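Local coordinates for Serine/threonine-protein acetyltransferase HopZ1a (Pseudomonas syringae pv. syringae, PDB 5KLP) that acetylates serine, threonine and lysine residues of proteins, among them host tubulin, as an inositol hexakisphosphate-dependent effector, impairing the host microtubule network and host immunity, at residues His123-Asp128 and Ile141-Val146; Leu83-Phe88 and Arg107-Gln112. The protein carries 10 engineered substitutions. One frame throughout, in Å; residues are numbered along the deposited sequence.

Contact 1: residues His123-Asp128 and Ile141-Val146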
loop_
_atom_site.group_PDB
_atom_site.type_symbol
_atom_site.label_atom_id
_atom_site.label_comp_id
_atom_site.label_asym_id
_atom_site.label_seq_id
_atom_site.Cartn_x
_atom_site.Cartn_y
_atom_site.Cartn_z
ATOM N N HIS A 123 0.522 -10.486 -4.057
ATOM C CA HIS A 123 1.319 -9.867 -2.978
ATOM C C HIS A 123 1.821 -8.465 -3.341
ATOM O O HIS A 123 2.999 -8.131 -3.141
ATOM C CB HIS A 123 2.524 -10.741 -2.612
ATOM C CG HIS A 123 2.143 -12.029 -1.960
ATOM N ND1 HIS A 123 1.679 -13.115 -2.673
ATOM C CD2 HIS A 123 2.127 -12.394 -0.658
ATOM C CE1 HIS A 123 1.409 -14.101 -1.835
ATOM N NE2 HIS A 123 1.674 -13.690 -0.607
ATOM N N HIS A 124 0.918 -7.659 -3.872
ATOM C CA HIS A 124 1.252 -6.352 -4.423
ATOM C C HIS A 124 1.906 -5.376 -3.454
ATOM O O HIS A 124 1.657 -5.404 -2.250
ATOM C CB HIS A 124 -0.015 -5.715 -4.986
ATOM C CG HIS A 124 -0.552 -6.420 -6.190
ATOM N ND1 HIS A 124 -1.097 -7.685 -6.131
ATOM C CD2 HIS A 124 -0.599 -6.049 -7.491
ATOM C CE1 HIS A 124 -1.476 -8.056 -7.343
ATOM N NE2 HIS A 124 -1.179 -7.083 -8.187
ATOM N N VAL A 125 2.733 -4.498 -4.000
ATOM C CA VAL A 125 3.258 -3.372 -3.242
ATOM C C VAL A 125 3.080 -2.118 -4.074
ATOM O O VAL A 125 2.693 -2.189 -5.241
ATOM C CB VAL A 125 4.743 -3.553 -2.883
ATOM C CG1 VAL A 125 4.917 -4.795 -2.001
ATOM C CG2 VAL A 125 5.579 -3.647 -4.159
HETATM N N MSE A 126 3.346 -0.975 -3.456
HETATM C CA MSE A 126 3.265 0.319 -4.114
HETATM C C MSE A 126 4.644 0.938 -4.141
HETATM O O MSE A 126 5.322 0.980 -3.106
HETATM C CB MSE A 126 2.284 1.237 -3.382
HETATM C CG MSE A 126 1.894 2.496 -4.147
HETATM SE SE MSE A 126 3.159 3.962 -3.951
HETATM C CE MSE A 126 3.011 4.221 -2.000
ATOM N N ALA A 127 5.068 1.424 -5.308
ATOM C CA ALA A 127 6.326 2.164 -5.368
ATOM C C ALA A 127 6.070 3.618 -5.713
ATOM O O ALA A 127 5.363 3.925 -6.677
ATOM C CB ALA A 127 7.291 1.540 -6.376
ATOM N N ASP A 128 6.646 4.497 -4.898
ATOM C CA ASP A 128 6.596 5.939 -5.095
ATOM C C ASP A 128 7.955 6.405 -5.636
ATOM O O ASP A 128 8.982 6.184 -5.003
ATOM C CB ASP A 128 6.254 6.632 -3.771
ATOM C CG ASP A 128 6.096 8.139 -3.916
ATOM O OD1 ASP A 128 7.112 8.861 -3.920
ATOM O OD2 ASP A 128 4.948 8.607 -4.022
ATOM N N ILE A 141 9.526 1.834 -1.835
ATOM C CA ILE A 141 8.550 0.761 -1.965
ATOM C C ILE A 141 7.848 0.561 -0.642
ATOM O O ILE A 141 8.492 0.273 0.369
ATOM C CB ILE A 141 9.211 -0.544 -2.402
ATOM C CG1 ILE A 141 9.849 -0.382 -3.783
ATOM C CG2 ILE A 141 8.189 -1.699 -2.401
ATOM C CD1 ILE A 141 10.798 -1.500 -4.133
ATOM N N THR A 142 6.534 0.740 -0.626
ATOM C CA THR A 142 5.776 0.520 0.610
ATOM C C THR A 142 5.203 -0.885 0.581
ATOM O O THR A 142 4.409 -1.240 -0.306
ATOM C CB THR A 142 4.624 1.532 0.795
ATOM O OG1 THR A 142 3.712 1.406 -0.306
ATOM C CG2 THR A 142 5.143 2.958 0.842
ATOM N N GLU A 143 5.639 -1.676 1.550
ATOM C CA GLU A 143 5.199 -3.049 1.757
ATOM C C GLU A 143 4.118 -3.040 2.834
ATOM O O GLU A 143 4.420 -2.819 4.003
ATOM C CB GLU A 143 6.391 -3.921 2.196
ATOM C CG GLU A 143 6.018 -5.306 2.723
ATOM C CD GLU A 143 5.268 -6.137 1.689
ATOM O OE1 GLU A 143 4.017 -6.232 1.787
ATOM O OE2 GLU A 143 5.944 -6.693 0.782
ATOM N N PRO A 144 2.852 -3.247 2.448
ATOM C CA PRO A 144 1.754 -3.206 3.422
ATOM C C PRO A 144 1.748 -4.383 4.391
ATOM O O PRO A 144 1.117 -4.300 5.447
ATOM C CB PRO A 144 0.498 -3.242 2.537
ATOM C CG PRO A 144 0.960 -2.817 1.199
ATOM C CD PRO A 144 2.349 -3.372 1.071
ATOM N N ALA A 145 2.393 -5.483 4.031
ATOM C CA ALA A 145 2.443 -6.630 4.947
ATOM C C ALA A 145 3.845 -6.729 5.551
ATOM O O ALA A 145 4.248 -5.848 6.315
ATOM C CB ALA A 145 2.038 -7.926 4.238
ATOM N N VAL A 146 4.610 -7.761 5.191
ATOM C CA VAL A 146 5.957 -7.914 5.742
ATOM C C VAL A 146 6.974 -8.155 4.635
ATOM O O VAL A 146 6.648 -8.727 3.590
ATOM C CB VAL A 146 6.033 -9.072 6.758
ATOM C CG1 VAL A 146 5.218 -8.741 8.002
ATOM C CG2 VAL A 146 5.559 -10.393 6.132
HETATM O O HOH W 1 2.436 -7.144 0.115
#

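Contact 2: residues Leu83-Phe88 and Arg107-Gln112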
loop_
_atom_site.group_PDB
_atom_site.type_symbol
_atom_site.label_atom_id
_atom_site.label_comp_id
_atom_site.label_asym_id
_atom_site.label_seq_id
_atom_site.Cartn_x
_atom_site.Cartn_y
_atom_site.Cartn_z
ATOM N N LEU A 83 -1.501 12.477 -9.372
ATOM C CA LEU A 83 -1.345 11.165 -8.736
ATOM C C LEU A 83 -0.391 10.306 -9.571
ATOM O O LEU A 83 0.464 9.613 -9.024
ATOM C CB LEU A 83 -2.698 10.463 -8.566
ATOM C CG LEU A 83 -2.632 8.999 -8.083
ATOM C CD1 LEU A 83 -1.968 8.872 -6.713
ATOM C CD2 LEU A 83 -4.009 8.328 -8.077
ATOM N N ASN A 84 -0.545 10.369 -10.896
ATOM C CA ASN A 84 0.359 9.682 -11.822
ATOM C C ASN A 84 0.572 8.220 -11.450
ATOM O O ASN A 84 1.706 7.755 -11.309
ATOM C CB ASN A 84 1.710 10.404 -11.888
ATOM C CG ASN A 84 1.583 11.835 -12.398
ATOM O OD1 ASN A 84 0.588 12.193 -13.015
ATOM N ND2 ASN A 84 2.604 12.647 -12.156
ATOM N N LEU A 85 -0.528 7.521 -11.223
ATOM C CA LEU A 85 -0.462 6.144 -10.785
ATOM C C LEU A 85 -0.539 5.186 -11.975
ATOM O O LEU A 85 -1.349 5.362 -12.882
ATOM C CB LEU A 85 -1.586 5.869 -9.786
ATOM C CG LEU A 85 -1.744 4.437 -9.275
ATOM C CD1 LEU A 85 -0.466 3.987 -8.556
ATOM C CD2 LEU A 85 -2.961 4.349 -8.357
ATOM N N LYS A 86 0.318 4.175 -11.966
ATOM C CA LYS A 86 0.316 3.161 -13.012
ATOM C C LYS A 86 0.235 1.772 -12.407
ATOM O O LYS A 86 0.787 1.511 -11.344
ATOM C CB LYS A 86 1.554 3.276 -13.906
ATOM C CG LYS A 86 1.660 4.612 -14.611
ATOM C CD LYS A 86 2.741 4.613 -15.676
ATOM C CE LYS A 86 2.178 4.084 -16.997
ATOM N NZ LYS A 86 3.148 4.192 -18.121
ATOM N N HIS A 87 -0.482 0.892 -13.079
ATOM C CA HIS A 87 -0.505 -0.516 -12.724
ATOM C C HIS A 87 0.453 -1.246 -13.652
ATOM O O HIS A 87 0.246 -1.246 -14.858
ATOM C CB HIS A 87 -1.934 -1.067 -12.851
ATOM C CG HIS A 87 -2.046 -2.551 -12.679
ATOM N ND1 HIS A 87 -3.140 -3.267 -13.123
ATOM C CD2 HIS A 87 -1.213 -3.453 -12.103
ATOM C CE1 HIS A 87 -2.973 -4.545 -12.832
ATOM N NE2 HIS A 87 -1.813 -4.686 -12.214
ATOM N N PHE A 88 1.507 -1.846 -13.106
ATOM C CA PHE A 88 2.413 -2.639 -13.941
ATOM C C PHE A 88 2.176 -4.108 -13.644
ATOM O O PHE A 88 1.918 -4.480 -12.495
ATOM C CB PHE A 88 3.880 -2.272 -13.704
ATOM C CG PHE A 88 4.227 -0.854 -14.084
ATOM C CD1 PHE A 88 4.024 -0.396 -15.379
ATOM C CD2 PHE A 88 4.804 0.005 -13.158
ATOM C CE1 PHE A 88 4.353 0.905 -15.731
ATOM C CE2 PHE A 88 5.132 1.301 -13.503
ATOM C CZ PHE A 88 4.910 1.754 -14.795
ATOM N N ARG A 107 3.685 6.998 -9.290
ATOM C CA ARG A 107 3.474 5.890 -8.375
ATOM C C ARG A 107 3.179 4.644 -9.203
ATOM O O ARG A 107 2.636 4.735 -10.310
ATOM C CB ARG A 107 2.300 6.158 -7.416
ATOM C CG ARG A 107 2.057 7.620 -6.970
ATOM C CD ARG A 107 3.274 8.245 -6.414
ATOM N NE ARG A 107 3.093 9.487 -5.652
ATOM C CZ ARG A 107 2.720 10.670 -6.140
ATOM N NH1 ARG A 107 2.380 10.826 -7.411
ATOM N NH2 ARG A 107 2.657 11.711 -5.325
ATOM N N ALA A 108 3.542 3.483 -8.672
ATOM C CA ALA A 108 3.365 2.236 -9.394
ATOM C C ALA A 108 2.863 1.144 -8.451
ATOM O O ALA A 108 3.343 1.034 -7.321
ATOM C CB ALA A 108 4.673 1.811 -10.048
ATOM N N ILE A 109 1.910 0.343 -8.923
ATOM C CA ILE A 109 1.470 -0.848 -8.212
ATOM C C ILE A 109 1.794 -2.068 -9.057
ATOM O O ILE A 109 1.514 -2.098 -10.253
ATOM C CB ILE A 109 -0.035 -0.802 -7.907
ATOM C CG1 ILE A 109 -0.359 0.416 -7.035
ATOM C CG2 ILE A 109 -0.508 -2.105 -7.235
ATOM C CD1 ILE A 109 -1.845 0.670 -6.850
ATOM N N PHE A 110 2.400 -3.077 -8.451
ATOM C CA PHE A 110 2.774 -4.252 -9.221
ATOM C C PHE A 110 2.806 -5.457 -8.304
ATOM O O PHE A 110 3.042 -5.321 -7.105
ATOM C CB PHE A 110 4.131 -4.046 -9.916
ATOM C CG PHE A 110 5.251 -3.692 -8.974
ATOM C CD1 PHE A 110 5.999 -4.680 -8.356
ATOM C CD2 PHE A 110 5.550 -2.365 -8.706
ATOM C CE1 PHE A 110 7.049 -4.345 -7.476
ATOM C CE2 PHE A 110 6.588 -2.019 -7.824
ATOM C CZ PHE A 110 7.334 -3.013 -7.214
ATOM N N PRO A 111 2.551 -6.641 -8.863
ATOM C CA PRO A 111 2.620 -7.867 -8.073
ATOM C C PRO A 111 4.072 -8.311 -7.931
ATOM O O PRO A 111 4.934 -7.773 -8.635
ATOM C CB PRO A 111 1.811 -8.853 -8.909
ATOM C CG PRO A 111 2.099 -8.409 -10.333
ATOM C CD PRO A 111 2.150 -6.907 -10.259
ATOM N N GLN A 112 4.336 -9.254 -7.033
ATOM C CA GLN A 112 5.662 -9.846 -6.918
ATOM C C GLN A 112 5.840 -10.953 -7.947
ATOM O O GLN A 112 4.863 -11.541 -8.403
ATOM C CB GLN A 112 5.893 -10.409 -5.522
ATOM C CG GLN A 112 5.626 -9.408 -4.419
ATOM C CD GLN A 112 6.580 -8.231 -4.453
ATOM O OE1 GLN A 112 7.760 -8.376 -4.759
ATOM N NE2 GLN A 112 6.062 -7.049 -4.158
#

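Contact 1: residues His123-Asp128 and Ile141-Val146
Val125, the first residue of its strand, spreads its two methyls over different neighbours. CG1, anti to the carbonyl carbon (chi1 -62°), lies against the Glu143 carboxylate, 3.5 Å from OE2, while CG2 meets Ile141 CG2 at 3.7 Å. The beta-branched pair crosses obliquely, and Ala127 is small enough to let Ile141 CG1 rest beside its CB. On the other face of this antiparallel hairpin, Met126 (selenomethionine) and Thr142 form a hydrogen-bonded pair. Thr142 N meets Met126 O at 2.8 Å, nearly along the C=O axis, whereas the return bond from Met126 N to Thr142 O is weak. Thr142 OG1 sits between its own N and carbonyl carbon (chi1 60°), from where it gives Met126 O a second, longer bond of 3.3 Å from above the carbonyl plane. The Met126 chain, bent at chi2 and chi3, brings CE back to 3.4 Å from Thr142 OG1. Helix 189-202, which begins with the catalytic Cys189, touches Thr142 through Tyr196.

His123, before strand 125-130, and Glu143, ending strand 138-143, are two more active-site residues. OE1 of Glu143 uses its anti lone pair to take Ala145 N at 2.9 Å, and a water connects OE1 with His124 O. OE2 is held by His158 and Gln154. So many donors should favour an ionised carboxylate. The His123 imidazole bonds through ND1 to Leu121 O and through NE2 to a citrate probably from the crystallisation liquor. His123 NE2 lies 8.2 Å from Glu143 OE1; these two members of the Cys-His-Glu triad are therefore not directly bonded here.

Contact 2: residues Leu83-Phe88 and Arg107-Gln112
Arg107 loses the most surface to residues 83-88. Its aliphatic part packs on Leu85: Arg107 CB meets Leu85 CD1 at 3.7 Å, the two side chains crossing at about a right angle; Arg107 CG also passes the carbonyl oxygen of Leu83, 3.3 Å from Leu83 O. A chi1 of -33°, well short of staggered, and a bend at chi2 carry the guanidinium past the end of strand 85-87 to Asp128, and there NH1 bonds to Gly82 O. The side chain also touches His201, a residue of the inositol hexakisphosphate site.

Ile109, on the same face, sets CG1 3.9 Å from Leu85 CD1. Branched at CB, it suits a strand, and here it adds to the apolar layer in which Leu85 also meets helices 61-79 and 189-202. The strands run parallel, as the two ends of a beta-alpha-beta unit whose connection contains helix 91-98. Lys86 sits astride Arg107 and Ile109: its N bonds to Arg107 O, and its O takes Ile109 N at 2.9 Å, nearly along the C=O axis.

Phe88, just past the strand, lays its ring against Ala108, on the face that carries Lys86 and Ala108, and packs against Tyr93 and Ala97 of that connecting helix. CE2 comes within 3.5 Å of Ala108 CB, where a single methyl leaves room for the phenyl group. Lys86 CB lies 3.8 Å above one ring face, offset toward the rim, while the charged lysine end leads away from the partner strand.

How the contacts relate
From the N terminus, strand 85-87 comes first; the chain passes through helix 91-98 and returns as strand 105-110, closing the loop of contact 2 by a parallel pairing. Only then does the chain reach strand 125-130, which turns back into strand 138-143, so contact 1 closes a short hairpin. The two loops are in series and neither nest nor cross. Strands 105-110 and 125-130 lie side by side in the same mixed sheet and join the contacts: Ala127 N is 2.7 Å from Ala108 O, a probable hydrogen bond, and Asp128 OD2 forms a salt bridge with Arg107 NE at 2.6 Å. Together they unite the edge strand 85-87 with the inner strands bordering the active site.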